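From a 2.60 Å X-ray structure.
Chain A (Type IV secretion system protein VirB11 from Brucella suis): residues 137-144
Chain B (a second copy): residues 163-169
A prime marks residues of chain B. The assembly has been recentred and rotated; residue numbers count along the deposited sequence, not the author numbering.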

# COMPACT_ATOMS: atom_id res chain seq x y z
N PHE A 137 -10.27 46.66 8.02
CA PHE A 137 -10.07 45.25 7.69
C PHE A 137 -8.59 44.84 7.58
O PHE A 137 -8.25 43.65 7.69
CB PHE A 137 -10.80 44.96 6.38
CG PHE A 137 -11.08 43.51 6.16
CD1 PHE A 137 -12.02 42.85 6.96
CD2 PHE A 137 -10.43 42.81 5.15
CE1 PHE A 137 -12.30 41.51 6.75
CE2 PHE A 137 -10.71 41.47 4.93
CZ PHE A 137 -11.63 40.81 5.73
N PHE A 138 -7.73 45.83 7.34
CA PHE A 138 -6.30 45.56 7.17
C PHE A 138 -5.45 46.06 8.34
O PHE A 138 -4.23 46.10 8.24
CB PHE A 138 -5.81 46.18 5.86
CG PHE A 138 -6.60 45.75 4.67
CD1 PHE A 138 -7.49 46.63 4.08
CD2 PHE A 138 -6.46 44.47 4.15
CE1 PHE A 138 -8.23 46.25 2.97
CE2 PHE A 138 -7.20 44.08 3.05
CZ PHE A 138 -8.08 44.97 2.46
N LYS A 139 -6.11 46.41 9.44
CA LYS A 139 -5.46 47.05 10.59
C LYS A 139 -4.92 46.06 11.62
O LYS A 139 -4.20 46.43 12.54
CB LYS A 139 -6.45 47.97 11.29
CG LYS A 139 -6.35 49.44 10.94
CD LYS A 139 -7.40 50.21 11.74
CE LYS A 139 -7.13 51.70 11.70
NZ LYS A 139 -7.91 52.47 12.72
N HIS A 140 -5.28 44.79 11.48
CA HIS A 140 -5.00 43.82 12.53
C HIS A 140 -4.20 42.62 12.07
O HIS A 140 -4.25 41.56 12.70
CB HIS A 140 -6.30 43.34 13.17
CG HIS A 140 -7.23 44.46 13.52
ND1 HIS A 140 -7.10 45.20 14.67
CD2 HIS A 140 -8.28 44.99 12.85
CE1 HIS A 140 -8.04 46.13 14.70
NE2 HIS A 140 -8.77 46.03 13.61
N VAL A 141 -3.45 42.77 10.98
CA VAL A 141 -2.59 41.69 10.50
C VAL A 141 -1.39 41.48 11.43
O VAL A 141 -0.57 42.38 11.64
CB VAL A 141 -2.11 41.89 9.05
CG1 VAL A 141 -1.19 40.75 8.62
CG2 VAL A 141 -3.30 42.00 8.11
N ARG A 142 -1.32 40.29 12.02
CA ARG A 142 -0.15 39.86 12.77
C ARG A 142 1.02 39.68 11.80
O ARG A 142 0.95 38.87 10.88
CB ARG A 142 -0.42 38.56 13.52
N PRO A 143 2.08 40.50 11.99
CA PRO A 143 3.19 40.54 11.05
C PRO A 143 3.89 39.19 10.83
O PRO A 143 3.87 38.66 9.72
CB PRO A 143 4.16 41.56 11.65
CG PRO A 143 3.35 42.33 12.64
CD PRO A 143 2.34 41.34 13.16
N MET A 144 4.51 38.59 11.87
CA MET A 144 5.29 37.38 11.60
C MET A 144 5.79 36.69 12.83
O MET A 144 5.91 35.46 12.87
CB MET A 144 6.48 37.71 10.68
N ASP B 163 1.28 47.15 3.44
CA ASP B 163 0.17 47.65 2.64
C ASP B 163 -0.59 46.48 2.03
O ASP B 163 -0.47 46.19 0.84
CB ASP B 163 0.66 48.62 1.55
CG ASP B 163 -0.49 49.30 0.80
OD1 ASP B 163 -1.69 48.99 1.07
OD2 ASP B 163 -0.20 50.16 -0.07
N TYR B 164 -1.39 45.83 2.87
CA TYR B 164 -2.05 44.59 2.50
C TYR B 164 -3.16 44.77 1.45
O TYR B 164 -3.38 43.88 0.63
CB TYR B 164 -2.60 43.90 3.74
CG TYR B 164 -1.52 43.46 4.69
CD1 TYR B 164 -1.19 44.25 5.80
CD2 TYR B 164 -0.81 42.28 4.49
CE1 TYR B 164 -0.19 43.86 6.67
CE2 TYR B 164 0.19 41.88 5.36
CZ TYR B 164 0.49 42.67 6.45
OH TYR B 164 1.48 42.28 7.32
N MET B 165 -3.84 45.92 1.48
CA MET B 165 -4.83 46.22 0.46
C MET B 165 -4.19 46.28 -0.94
O MET B 165 -4.68 45.64 -1.86
CB MET B 165 -5.59 47.51 0.76
CG MET B 165 -6.81 47.70 -0.17
SD MET B 165 -7.56 49.34 -0.14
CE MET B 165 -6.32 50.30 -1.00
N SER B 166 -3.11 47.05 -1.08
CA SER B 166 -2.40 47.15 -2.35
C SER B 166 -1.82 45.81 -2.75
O SER B 166 -1.83 45.45 -3.93
CB SER B 166 -1.29 48.19 -2.28
OG SER B 166 -1.82 49.49 -2.14
N PHE B 167 -1.32 45.07 -1.77
CA PHE B 167 -0.78 43.73 -1.99
C PHE B 167 -1.80 42.83 -2.66
O PHE B 167 -1.49 42.16 -3.64
CB PHE B 167 -0.31 43.10 -0.67
CG PHE B 167 0.17 41.69 -0.83
CD1 PHE B 167 1.50 41.43 -1.15
CD2 PHE B 167 -0.70 40.62 -0.68
CE1 PHE B 167 1.96 40.11 -1.32
CE2 PHE B 167 -0.25 39.31 -0.85
CZ PHE B 167 1.08 39.06 -1.17
N LEU B 168 -3.01 42.81 -2.13
CA LEU B 168 -4.07 41.95 -2.65
C LEU B 168 -4.53 42.38 -4.03
O LEU B 168 -4.75 41.53 -4.89
CB LEU B 168 -5.24 41.87 -1.67
CG LEU B 168 -4.99 41.13 -0.37
CD1 LEU B 168 -6.23 41.21 0.52
CD2 LEU B 168 -4.59 39.68 -0.61
N ARG B 169 -4.68 43.69 -4.23
CA ARG B 169 -5.00 44.24 -5.54
C ARG B 169 -3.93 43.87 -6.57
O ARG B 169 -4.26 43.40 -7.66
CB ARG B 169 -5.20 45.75 -5.49
CG ARG B 169 -5.29 46.38 -6.87
CD ARG B 169 -5.58 47.86 -6.83
NE ARG B 169 -6.97 48.14 -6.46
CZ ARG B 169 -7.35 48.86 -5.41
NH1 ARG B 169 -6.45 49.41 -4.59
NH2 ARG B 169 -8.63 49.03 -5.17
O HOH W 1 1.29 43.70 9.99
O HOH W 2 4.37 40.51 7.30

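Two rings carry this contact, one from each chain, and each is received by the other side. From the irregular loop of chain A, Phe138 projects toward the first turn of a helix in the second copy; from that turn, Tyr164′ projects back toward the loop. Phe138 CA and Tyr164′ CA lie 6.4 Å apart, and the two side chains also touch, at Phe138 CD2 and Tyr164′ CB.

The seat for Phe138 is built from the side chains of three helical residues, Tyr164′, Met165′ and Leu168′. With chi1 in the m well, the ring reaches the helix surface so that CB of Met165′ sits over one face, 3.7 Å from Phe138 CE1 and 4.0 Å from the ring centroid, a CH-pi contact only 22° off the normal. At the ring edge, Leu168′ CD1 lies near the ring plane, 3.9 Å from Phe138 CE2. Tyr164′ CB comes in obliquely, 3.9 Å from Phe138 CD2. The spacing follows from helical geometry, since residues 164′ and 168′ are one turn apart, tied by the bond from Leu168′ N to Tyr164′ O (3.0 Å), and 165′ adds the neighbouring wall. Met165′ serves mainly through the base of its side chain; its end leads away, and SD stands obliquely 5.4 Å from the Phe138 centroid.

The second seat is simpler: a ring face against one branched side chain. Tyr164′, also m at chi1, lays a ring face against Val141, whose CG2 rests 3.9 Å from the ring centroid and just 14° off the normal. Val141 CG1 packs farther out along the ring, 3.3 Å from both Tyr164′ CZ and Tyr164′ OH, a tight fit that leaves little slack. The branched side chain is thus a broad, blunt bump laid on a flat plate.

No direct hydrogen bond crosses between the stretches, so polar matching is left to water at the phenol end. One water donates to Val141 O at 2.8 Å and lies 3.0 Å from Tyr164′ OH, bonded to both. A second donates to Pro143 O at 3.1 Å and makes a weak bond to Tyr164′ OH at 3.4 Å. The tyrosine therefore offers an apolar face to valine and a hydroxyl to the water-linked backbone.

Outside the contact, Asp163′ caps the helix by accepting from Ser166′ N at its OD1 (3.2 Å), and its OD2 accepts from Ser166′ OG (2.7 Å). The pair touches nothing on chain A's stretch; it secures the helix start from which Tyr164′ and Met165′ project.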